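Local coordinates for protein beta-N-acetylhexosaminidase (Streptomyces plicatus, PDB 1JAK) that hydrolyses terminal N-acetylhexosamine residues as a family 20 beta-N-acetylhexosaminidase, probably by substrate-assisted catalysis involving the sugar's own acetamido group, at residues A[161-166]-A[190-195]; A[392-397]-A[424-429]; A[396-401]-A[444-449]; A[462-467]-A[502-507]. All coordinates share one frame; numbering follows the deposited sequence.

Interaction 1. Residues A[161-166]-A[190-195]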
# COMPACT_ATOMS: atom_id res chain seq x y z
N SER A 161 3.86 -0.29 2.92
CA SER A 161 2.49 0.09 2.61
C SER A 161 2.24 0.93 1.38
O SER A 161 3.14 1.55 0.81
CB SER A 161 1.89 0.82 3.82
OG SER A 161 2.69 1.93 4.16
N ALA A 162 0.97 0.94 0.99
CA ALA A 162 0.49 1.71 -0.14
C ALA A 162 -0.73 2.44 0.37
O ALA A 162 -1.55 1.87 1.09
CB ALA A 162 0.11 0.79 -1.30
N MET A 163 -0.86 3.72 0.03
CA MET A 163 -2.02 4.48 0.47
C MET A 163 -2.89 4.86 -0.71
O MET A 163 -2.39 5.16 -1.79
CB MET A 163 -1.60 5.78 1.18
CG MET A 163 -2.78 6.56 1.74
SD MET A 163 -2.47 8.34 1.92
CE MET A 163 -2.82 8.89 0.24
N LEU A 164 -4.21 4.83 -0.50
CA LEU A 164 -5.12 5.26 -1.55
C LEU A 164 -5.98 6.35 -0.95
O LEU A 164 -6.55 6.18 0.13
CB LEU A 164 -6.01 4.12 -2.05
CG LEU A 164 -7.00 4.57 -3.15
CD1 LEU A 164 -6.23 5.06 -4.37
CD2 LEU A 164 -7.91 3.41 -3.53
N ASP A 165 -6.05 7.48 -1.64
CA ASP A 165 -6.84 8.64 -1.23
C ASP A 165 -8.23 8.45 -1.84
O ASP A 165 -8.38 8.52 -3.06
CB ASP A 165 -6.17 9.91 -1.78
CG ASP A 165 -6.99 11.18 -1.59
OD1 ASP A 165 -8.11 11.14 -1.03
OD2 ASP A 165 -6.51 12.24 -2.04
N VAL A 166 -9.23 8.18 -1.01
CA VAL A 166 -10.59 8.01 -1.50
C VAL A 166 -11.43 9.22 -1.13
O VAL A 166 -12.65 9.21 -1.29
CB VAL A 166 -11.26 6.72 -0.94
CG1 VAL A 166 -10.51 5.49 -1.45
CG2 VAL A 166 -11.28 6.74 0.58
N LYS A 190 0.60 -3.53 4.09
CA LYS A 190 -0.28 -2.59 4.75
C LYS A 190 -0.98 -1.72 3.72
O LYS A 190 -0.38 -1.36 2.71
CB LYS A 190 0.50 -1.75 5.76
CG LYS A 190 0.95 -2.57 6.96
CD LYS A 190 1.90 -1.84 7.87
CE LYS A 190 2.24 -2.68 9.10
NZ LYS A 190 3.00 -3.93 8.79
N LEU A 191 -2.25 -1.44 3.96
CA LEU A 191 -3.04 -0.60 3.06
C LEU A 191 -3.55 0.57 3.88
O LEU A 191 -4.40 0.41 4.76
CB LEU A 191 -4.23 -1.36 2.47
CG LEU A 191 -5.12 -0.52 1.55
CD1 LEU A 191 -4.38 -0.24 0.25
CD2 LEU A 191 -6.43 -1.26 1.27
N HIS A 192 -3.00 1.74 3.60
CA HIS A 192 -3.37 2.98 4.28
C HIS A 192 -4.52 3.61 3.48
O HIS A 192 -4.38 3.88 2.29
CB HIS A 192 -2.13 3.89 4.32
CG HIS A 192 -2.37 5.27 4.86
ND1 HIS A 192 -1.40 6.24 4.84
CD2 HIS A 192 -3.47 5.85 5.40
CE1 HIS A 192 -1.88 7.36 5.33
NE2 HIS A 192 -3.14 7.16 5.68
N LEU A 193 -5.66 3.82 4.13
CA LEU A 193 -6.80 4.43 3.46
C LEU A 193 -7.03 5.83 4.02
O LEU A 193 -7.24 5.99 5.22
CB LEU A 193 -8.06 3.59 3.65
CG LEU A 193 -8.09 2.22 2.96
CD1 LEU A 193 -9.37 1.47 3.33
CD2 LEU A 193 -8.01 2.42 1.45
N HIS A 194 -6.98 6.83 3.14
CA HIS A 194 -7.20 8.23 3.54
C HIS A 194 -8.71 8.41 3.40
O HIS A 194 -9.22 8.78 2.34
CB HIS A 194 -6.44 9.15 2.58
CG HIS A 194 -6.34 10.57 3.05
ND1 HIS A 194 -5.47 10.96 4.05
CD2 HIS A 194 -6.99 11.69 2.66
CE1 HIS A 194 -5.59 12.27 4.24
NE2 HIS A 194 -6.51 12.73 3.41
N LEU A 195 -9.42 8.15 4.51
CA LEU A 195 -10.88 8.19 4.56
C LEU A 195 -11.59 9.53 4.71
O LEU A 195 -12.81 9.59 4.57
CB LEU A 195 -11.36 7.26 5.68
CG LEU A 195 -11.00 5.78 5.54
CD1 LEU A 195 -11.36 5.06 6.83
CD2 LEU A 195 -11.74 5.17 4.36
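In the first beta-alpha-beta unit of the catalytic (beta/alpha)8 barrel, where helix 173-184 links two neighbouring parallel strands, Met163 lies against the imidazole of His192. Both lie on the inward face of the strands, and with CG anti to the backbone N in each (chi1 -176° and 174°) they run alongside one another. Met163 CG sits over one face of the ring, 3.4 Å from His192 CG, and the sulfur follows, with SD 3.6 Å from His192 CE1. A flexible thioether suits this place because it can lie flat on an aromatic face without demanding a polar partner. The imidazole edge is polar instead: ND1 bonds Glu444 and NE2 bonds Glu250, which fixes the rotation of the ring. An alanine in place of His192 would probably leave both carboxylates without this partner and open a gap beside the Met163 thioether.

Behind these side chains the backbones form a regular parallel ladder. Ala162 N donates to Lys190 O at 3.2 Å, and His192 N returns a bond to Ala162 O at 2.9 Å. His192 O then receives Leu164 N at 3.0 Å, while the bond from Val166 N to His194 O is weak. Ala162 and Leu191 turn to the other face, where small and branched apolar groups pack on helix 173-184; Leu193 similarly meets helix 230-242. Near the C-terminal end of the strands, Asp165 bonds Ser167 N and forms a salt bridge with Arg168, and His194 NE2 bonds Asp197. The straightest of the backbone bonds joins His194 N to Leu164 O, 3.1 Å, with 175° at the hydrogen.

Interaction 2. Residues A[392-397]-A[424-429]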
# COMPACT_ATOMS: atom_id res chain seq x y z
N LEU A 392 8.87 6.01 5.91
CA LEU A 392 9.36 6.92 4.89
C LEU A 392 8.58 6.92 3.58
O LEU A 392 8.45 5.89 2.93
CB LEU A 392 10.83 6.63 4.59
CG LEU A 392 11.79 6.71 5.78
CD1 LEU A 392 13.21 6.40 5.31
CD2 LEU A 392 11.73 8.10 6.41
N SER A 393 8.05 8.09 3.22
CA SER A 393 7.31 8.27 1.97
C SER A 393 7.55 9.70 1.48
O SER A 393 6.63 10.52 1.43
CB SER A 393 5.80 8.03 2.19
OG SER A 393 5.24 8.99 3.06
N PRO A 394 8.80 10.02 1.10
CA PRO A 394 9.18 11.35 0.61
C PRO A 394 8.31 11.79 -0.56
O PRO A 394 8.10 11.03 -1.50
CB PRO A 394 10.65 11.17 0.20
CG PRO A 394 11.11 10.01 1.07
CD PRO A 394 9.93 9.08 1.00
N ALA A 395 7.82 13.02 -0.50
CA ALA A 395 6.95 13.54 -1.55
C ALA A 395 7.63 13.62 -2.91
O ALA A 395 6.96 13.61 -3.94
CB ALA A 395 6.41 14.91 -1.15
N ASP A 396 8.96 13.71 -2.93
CA ASP A 396 9.69 13.78 -4.19
C ASP A 396 10.30 12.42 -4.54
O ASP A 396 11.25 12.34 -5.32
CB ASP A 396 10.77 14.87 -4.12
CG ASP A 396 11.81 14.61 -3.04
OD1 ASP A 396 11.57 13.78 -2.14
OD2 ASP A 396 12.87 15.27 -3.09
N ARG A 397 9.73 11.36 -3.96
CA ARG A 397 10.20 10.00 -4.21
C ARG A 397 9.07 8.99 -4.41
O ARG A 397 8.98 8.35 -5.46
CB ARG A 397 11.06 9.50 -3.05
CG ARG A 397 12.28 10.34 -2.73
CD ARG A 397 13.40 10.08 -3.70
NE ARG A 397 14.58 10.87 -3.35
CZ ARG A 397 15.76 10.75 -3.96
NH1 ARG A 397 15.91 9.88 -4.95
NH2 ARG A 397 16.77 11.52 -3.59
N TYR A 424 13.04 5.16 -7.18
CA TYR A 424 13.69 3.93 -6.72
C TYR A 424 15.09 4.08 -6.12
O TYR A 424 15.44 3.39 -5.16
CB TYR A 424 13.78 2.95 -7.90
CG TYR A 424 14.60 1.70 -7.63
CD1 TYR A 424 14.03 0.60 -6.99
CD2 TYR A 424 15.93 1.61 -8.02
CE1 TYR A 424 14.76 -0.56 -6.74
CE2 TYR A 424 16.69 0.46 -7.78
CZ TYR A 424 16.09 -0.62 -7.14
OH TYR A 424 16.82 -1.77 -6.90
N ASP A 425 15.87 4.98 -6.70
CA ASP A 425 17.27 5.15 -6.32
C ASP A 425 17.66 5.81 -4.99
O ASP A 425 18.29 6.86 -4.97
CB ASP A 425 17.99 5.86 -7.47
CG ASP A 425 19.41 5.35 -7.66
OD1 ASP A 425 19.80 4.37 -6.98
OD2 ASP A 425 20.13 5.93 -8.50
N TRP A 426 17.29 5.16 -3.89
CA TRP A 426 17.65 5.64 -2.56
C TRP A 426 17.62 4.50 -1.55
O TRP A 426 17.11 3.42 -1.84
CB TRP A 426 16.75 6.81 -2.11
CG TRP A 426 15.27 6.56 -2.12
CD1 TRP A 426 14.46 6.43 -3.21
CD2 TRP A 426 14.42 6.43 -0.97
NE1 TRP A 426 13.16 6.23 -2.82
CE2 TRP A 426 13.10 6.23 -1.45
CE3 TRP A 426 14.63 6.47 0.41
CZ2 TRP A 426 12.01 6.07 -0.59
CZ3 TRP A 426 13.54 6.31 1.27
CH2 TRP A 426 12.25 6.11 0.76
N ASP A 427 18.17 4.74 -0.36
CA ASP A 427 18.25 3.73 0.69
C ASP A 427 17.55 4.23 1.96
O ASP A 427 18.00 5.19 2.58
CB ASP A 427 19.73 3.43 0.99
CG ASP A 427 19.93 2.38 2.07
OD1 ASP A 427 18.93 1.88 2.63
OD2 ASP A 427 21.10 2.05 2.35
N PRO A 428 16.44 3.58 2.35
CA PRO A 428 15.71 3.99 3.55
C PRO A 428 16.57 4.09 4.81
O PRO A 428 16.34 4.96 5.66
CB PRO A 428 14.63 2.92 3.69
CG PRO A 428 14.35 2.55 2.26
CD PRO A 428 15.74 2.48 1.66
N ALA A 429 17.56 3.22 4.93
CA ALA A 429 18.44 3.19 6.10
C ALA A 429 19.33 4.41 6.30
O ALA A 429 19.67 4.76 7.43
CB ALA A 429 19.30 1.93 6.07
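Arg397 and Trp426 run antiparallel alongside one another where two loops of the TIM barrel meet, one following strand 389-392 and the other leading to strand 440-447. The arginine bends at chi2 (-78°), which draws its aliphatic part across one face of the indole: CD stands 3.8 Å from Trp426 CD1 in a CH-pi contact. Guanidinium and indole planes are turned 43° apart, so this is no flat stack. The charged end instead reaches Asp370 and the carbonyl of Arg422, and arginine suits the place by joining an apolar stem to a polar tip. Trp426 NE1 is held by the carbonyl of Ser423.

The far end of the indole meets proline and leucine. Pro394 approaches it tip to tip, its CD 3.8 Å from Trp426 CH2, while Leu392 comes in at the edge, with CD1 4.1 Å from Trp426 CZ3. A serine in place of Trp426 would probably open a gap between the loops and leave the Arg397 stem and the Pro394 ring without their packing surface. Beyond the indole, Asp427 forms an Asx turn, and Leu392 CD1 rests 3.5 Å from Pro428 O.

Interaction 3. Residues A[396-401]-A[444-449]. With IFG ((2R,3R,4S,5R)-2-acetamido-3,4-dihydroxy-5-hydroxymethyl-piperidine), chain F.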
# COMPACT_ATOMS: atom_id res chain seq x y z
N ASP A 396 8.96 13.71 -2.93
CA ASP A 396 9.69 13.78 -4.19
C ASP A 396 10.30 12.42 -4.54
O ASP A 396 11.25 12.34 -5.32
CB ASP A 396 10.77 14.87 -4.12
CG ASP A 396 11.81 14.61 -3.04
OD1 ASP A 396 11.57 13.78 -2.14
OD2 ASP A 396 12.87 15.27 -3.09
N ARG A 397 9.73 11.36 -3.96
CA ARG A 397 10.20 10.00 -4.21
C ARG A 397 9.07 8.99 -4.41
O ARG A 397 8.98 8.35 -5.46
CB ARG A 397 11.06 9.50 -3.05
CG ARG A 397 12.28 10.34 -2.73
CD ARG A 397 13.40 10.08 -3.70
NE ARG A 397 14.58 10.87 -3.35
CZ ARG A 397 15.76 10.75 -3.96
NH1 ARG A 397 15.91 9.88 -4.95
NH2 ARG A 397 16.77 11.52 -3.59
N THR A 398 8.22 8.85 -3.40
CA THR A 398 7.15 7.86 -3.45
C THR A 398 5.70 8.33 -3.56
O THR A 398 4.78 7.53 -3.41
CB THR A 398 7.25 6.89 -2.25
OG1 THR A 398 6.90 7.59 -1.05
CG2 THR A 398 8.68 6.36 -2.12
N TYR A 399 5.50 9.62 -3.79
CA TYR A 399 4.14 10.14 -3.96
C TYR A 399 3.78 9.81 -5.41
O TYR A 399 4.28 10.44 -6.35
CB TYR A 399 4.12 11.65 -3.71
CG TYR A 399 3.76 12.01 -2.28
CD1 TYR A 399 4.19 11.22 -1.21
CD2 TYR A 399 2.98 13.13 -2.00
CE1 TYR A 399 3.84 11.53 0.10
CE2 TYR A 399 2.62 13.45 -0.69
CZ TYR A 399 3.06 12.64 0.35
OH TYR A 399 2.68 12.92 1.64
N LEU A 400 2.91 8.81 -5.59
CA LEU A 400 2.53 8.36 -6.92
C LEU A 400 1.67 9.33 -7.73
O LEU A 400 1.45 9.11 -8.92
CB LEU A 400 1.84 7.00 -6.82
CG LEU A 400 2.71 5.93 -6.14
CD1 LEU A 400 1.87 4.69 -5.86
CD2 LEU A 400 3.89 5.57 -7.04
N ASP A 401 1.19 10.40 -7.09
CA ASP A 401 0.39 11.39 -7.80
C ASP A 401 1.29 12.44 -8.45
O ASP A 401 0.81 13.29 -9.20
CB ASP A 401 -0.58 12.08 -6.84
CG ASP A 401 0.14 12.86 -5.75
OD1 ASP A 401 1.05 12.30 -5.11
OD2 ASP A 401 -0.21 14.04 -5.52
N GLU A 444 6.31 3.73 2.37
CA GLU A 444 4.94 3.77 1.88
C GLU A 444 4.88 4.56 0.59
O GLU A 444 5.64 5.50 0.39
CB GLU A 444 4.01 4.42 2.91
CG GLU A 444 2.55 4.47 2.43
CD GLU A 444 1.57 4.82 3.53
OE1 GLU A 444 1.52 4.10 4.55
OE2 GLU A 444 0.83 5.82 3.37
N ALA A 445 3.99 4.15 -0.30
CA ALA A 445 3.79 4.82 -1.58
C ALA A 445 2.36 5.35 -1.61
O ALA A 445 1.42 4.61 -1.90
CB ALA A 445 4.01 3.85 -2.73
N PRO A 446 2.17 6.64 -1.28
CA PRO A 446 0.82 7.22 -1.28
C PRO A 446 0.35 7.65 -2.67
O PRO A 446 1.12 8.19 -3.45
CB PRO A 446 0.94 8.43 -0.35
CG PRO A 446 2.20 8.16 0.44
CD PRO A 446 3.10 7.53 -0.58
N LEU A 447 -0.92 7.40 -2.96
CA LEU A 447 -1.51 7.81 -4.23
C LEU A 447 -2.65 8.77 -3.92
O LEU A 447 -3.75 8.35 -3.55
CB LEU A 447 -2.03 6.60 -5.03
CG LEU A 447 -2.67 6.93 -6.39
CD1 LEU A 447 -1.72 7.78 -7.24
CD2 LEU A 447 -3.01 5.62 -7.11
N TRP A 448 -2.37 10.06 -4.06
CA TRP A 448 -3.36 11.11 -3.81
C TRP A 448 -4.24 11.24 -5.05
O TRP A 448 -3.78 11.04 -6.17
CB TRP A 448 -2.65 12.42 -3.48
CG TRP A 448 -1.81 12.28 -2.24
CD1 TRP A 448 -0.45 12.13 -2.18
CD2 TRP A 448 -2.29 12.23 -0.89
NE1 TRP A 448 -0.06 11.99 -0.87
CE2 TRP A 448 -1.16 12.04 -0.06
CE3 TRP A 448 -3.56 12.32 -0.31
CZ2 TRP A 448 -1.27 11.95 1.33
CZ3 TRP A 448 -3.67 12.23 1.08
CH2 TRP A 448 -2.52 12.05 1.88
N THR A 449 -5.51 11.61 -4.86
CA THR A 449 -6.40 11.66 -6.01
C THR A 449 -7.03 12.98 -6.46
O THR A 449 -8.10 12.97 -7.07
CB THR A 449 -7.51 10.60 -5.86
OG1 THR A 449 -8.21 10.79 -4.62
CG2 THR A 449 -6.90 9.20 -5.86
N1 IFG F . -0.05 17.03 0.52
C2 IFG F . -1.27 16.60 1.25
C3 IFG F . -2.19 15.56 0.49
C4 IFG F . -2.30 15.82 -1.03
C5 IFG F . -0.88 15.94 -1.60
C6 IFG F . -0.80 16.15 -3.11
C7 IFG F . 0.07 15.07 2.64
C8 IFG F . 0.50 14.41 3.92
C9 IFG F . -0.07 17.07 -0.95
N2 IFG F . -0.89 16.04 2.57
O7 IFG F . 0.63 14.71 1.62
O3 IFG F . -3.49 15.57 1.06
O4 IFG F . -2.99 17.05 -1.24
O6 IFG F . 0.46 15.75 -3.62
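Asp401, which packs beside Trp448, accepts the shortest polar bond here: O6 of the bound inhibitor IFG donates to Asp401 OD2 at 2.6 Å. The carboxylate meets the edge of the Trp448 indole, its OD1 3.3 Å from Trp448 CD1, with the two planes 70° apart; that buried OD1 has no hydrogen-bond partner in the model. Tyr399 holds the other end of the ligand, its OH donating to O7 of the acetamido group at 2.7 Å. The phenol and indole planes meet obliquely, at 50°, and Trp448 NE1 lies over one face of the phenol, 3.1 Å from Tyr399 CE2. The broad indole serves as a platform for the piperidine ring, with IFG C3 over its centre, while His194 meets Trp448 edge-to-face.

Backbone and apolar contacts anchor this loop to the last barrel strand, 440-447. Leu400 N donates to Pro446 O at 2.9 Å, and Thr398 OG1 reaches Glu444 O at 2.8 Å in the carbonyl plane. Leu400 CB packs against Leu447 CD1, 3.7 Å away. Arg168, Asp319, Glu320, Trp414 and Glu450 also hydrogen-bond the ligand. Because the acetamido oxygen is the nucleophile in the substrate-assisted mechanism of family 20, the Tyr399 bond to O7 is consistent with holding and orienting that oxygen for its part in the reaction.

Interaction 4. Residues A[462-467]-A[502-507]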
# COMPACT_ATOMS: atom_id res chain seq x y z
N ALA A 462 0.27 4.98 -10.71
CA ALA A 462 0.85 4.02 -9.77
C ALA A 462 1.97 3.21 -10.43
O ALA A 462 2.98 2.91 -9.80
CB ALA A 462 -0.22 3.09 -9.22
N PHE A 463 1.77 2.84 -11.70
CA PHE A 463 2.77 2.06 -12.43
C PHE A 463 3.54 2.95 -13.40
O PHE A 463 2.95 3.78 -14.09
CB PHE A 463 2.09 0.92 -13.20
CG PHE A 463 1.48 -0.13 -12.32
CD1 PHE A 463 0.22 0.05 -11.75
CD2 PHE A 463 2.17 -1.31 -12.05
CE1 PHE A 463 -0.34 -0.92 -10.92
CE2 PHE A 463 1.62 -2.29 -11.22
CZ PHE A 463 0.36 -2.09 -10.66
N PRO A 464 4.85 2.71 -13.56
CA PRO A 464 5.70 1.68 -12.96
C PRO A 464 6.46 1.94 -11.66
O PRO A 464 7.36 1.18 -11.31
CB PRO A 464 6.67 1.38 -14.09
CG PRO A 464 6.97 2.78 -14.58
CD PRO A 464 5.60 3.46 -14.59
N ARG A 465 6.12 3.00 -10.93
CA ARG A 465 6.84 3.29 -9.69
C ARG A 465 6.44 2.43 -8.48
O ARG A 465 7.24 2.24 -7.56
CB ARG A 465 6.71 4.77 -9.34
CG ARG A 465 7.40 5.69 -10.35
CD ARG A 465 7.12 7.17 -10.09
NE ARG A 465 5.70 7.48 -10.23
CZ ARG A 465 5.20 8.71 -10.27
NH1 ARG A 465 6.00 9.77 -10.18
NH2 ARG A 465 3.89 8.89 -10.40
N LEU A 466 5.21 1.91 -8.49
CA LEU A 466 4.72 1.10 -7.38
C LEU A 466 5.61 -0.09 -7.01
O LEU A 466 5.89 -0.32 -5.83
CB LEU A 466 3.30 0.60 -7.70
CG LEU A 466 2.58 -0.18 -6.59
CD1 LEU A 466 2.25 0.74 -5.43
CD2 LEU A 466 1.31 -0.80 -7.16
N PRO A 467 6.06 -0.88 -8.00
CA PRO A 467 6.92 -2.03 -7.68
C PRO A 467 8.24 -1.61 -7.02
O PRO A 467 8.77 -2.32 -6.16
CB PRO A 467 7.16 -2.69 -9.04
CG PRO A 467 5.95 -2.28 -9.84
CD PRO A 467 5.75 -0.85 -9.44
N ASP A 502 -2.59 -0.17 -17.32
CA ASP A 502 -1.93 0.92 -18.01
C ASP A 502 -0.77 1.39 -17.15
O ASP A 502 -0.84 1.34 -15.92
CB ASP A 502 -2.91 2.06 -18.28
CG ASP A 502 -2.35 3.10 -19.23
OD1 ASP A 502 -1.54 2.73 -20.12
OD2 ASP A 502 -2.72 4.29 -19.10
N PHE A 503 0.31 1.82 -17.79
CA PHE A 503 1.47 2.30 -17.07
C PHE A 503 2.25 3.28 -17.93
O PHE A 503 2.15 3.26 -19.16
CB PHE A 503 2.39 1.14 -16.67
CG PHE A 503 3.02 0.41 -17.84
CD1 PHE A 503 2.29 -0.52 -18.57
CD2 PHE A 503 4.35 0.65 -18.19
CE1 PHE A 503 2.87 -1.20 -19.65
CE2 PHE A 503 4.94 -0.02 -19.26
CZ PHE A 503 4.20 -0.95 -19.99
N TYR A 504 3.02 4.14 -17.27
CA TYR A 504 3.83 5.13 -17.95
C TYR A 504 5.08 4.45 -18.51
O TYR A 504 5.88 3.89 -17.76
CB TYR A 504 4.23 6.23 -16.96
CG TYR A 504 5.32 7.15 -17.44
CD1 TYR A 504 5.14 7.97 -18.56
CD2 TYR A 504 6.53 7.24 -16.75
CE1 TYR A 504 6.14 8.85 -18.98
CE2 TYR A 504 7.54 8.12 -17.16
CZ TYR A 504 7.33 8.92 -18.27
OH TYR A 504 8.32 9.79 -18.68
N ARG A 505 5.24 4.51 -19.83
CA ARG A 505 6.40 3.90 -20.48
C ARG A 505 7.60 4.83 -20.40
O ARG A 505 8.01 5.44 -21.39
CB ARG A 505 6.08 3.56 -21.93
CG ARG A 505 5.07 2.42 -22.09
CD ARG A 505 4.79 2.16 -23.56
NE ARG A 505 6.01 1.82 -24.29
CZ ARG A 505 6.56 0.62 -24.33
NH1 ARG A 505 5.99 -0.40 -23.68
NH2 ARG A 505 7.68 0.42 -25.01
N SER A 506 8.17 4.93 -19.20
CA SER A 506 9.31 5.79 -18.96
C SER A 506 10.48 5.53 -19.90
O SER A 506 10.86 4.38 -20.12
CB SER A 506 9.80 5.63 -17.52
OG SER A 506 11.00 6.35 -17.32
N PRO A 507 11.07 6.59 -20.45
CA PRO A 507 12.21 6.42 -21.35
C PRO A 507 13.46 5.91 -20.62
O PRO A 507 14.43 5.50 -21.25
CB PRO A 507 12.40 7.81 -21.95
CG PRO A 507 11.94 8.71 -20.84
CD PRO A 507 10.69 8.01 -20.34
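Tyr504 meets Phe463 and Pro464 first through its backbone and CB. Its N donates to Phe463 O at 3.2 Å, almost straight at the hydrogen (173°) although the donor stands 40° out of the carbonyl plane. From there CB lies 3.9 Å from Pro464 CD. With CG anti to the backbone N (chi1 167°), the ring leads away from the contact, keeping Pro464 CD at its edge while Ser506 N sits above one face. Farther out the ring stacks with Tyr404, and at the tip OH bonds Glu419. Tyrosine suits this path, offering a flat face for stacking and a hydroxyl to finish in a polar bond.

The peptide before Pro464 is cis, a geometry proline tolerates far better than other residues. It sets the ring's CD on the same side as Phe463 O, so that one backbone unit of Tyr504 meets both: its N binds the carbonyl, and its O lies 3.2 Å from Pro464 CD. Next to this, Phe463 CB and Phe503 CB touch at 3.5 Å, after which the two rings diverge.

Both phenylalanine rings meet Trp496 of helix 493-499 edge-to-face, and Pro464 packs on the same tryptophan. The short turn between helices 455-462 and 465-474 is thus fastened to the C-terminal tail, with Val420 of helix 420-424 touching Pro464 and Arg182 of helix 173-184 touching Phe463.

From the N terminus, interaction 1 comes first, closing the strand-helix-strand loop that begins the barrel. Interactions 2 and 3 start from the same loop after strand 389-392, sharing Asp396 and Arg397, and their spans overlap and cross: 392-397 closes on 424-429, whereas 396-401 runs on to 444-449. Interaction 4 follows in series, bringing the tail at 502-507 back to 462-467. The last barrel strand is the common tie. Glu444 of interaction 3 bonds Ser161 of interaction 1 and, through its N, Leu392 of interaction 2. Leu400 joins interaction 3 to interaction 4 by packing on Leu466, linking the pocket loop to the outer helices.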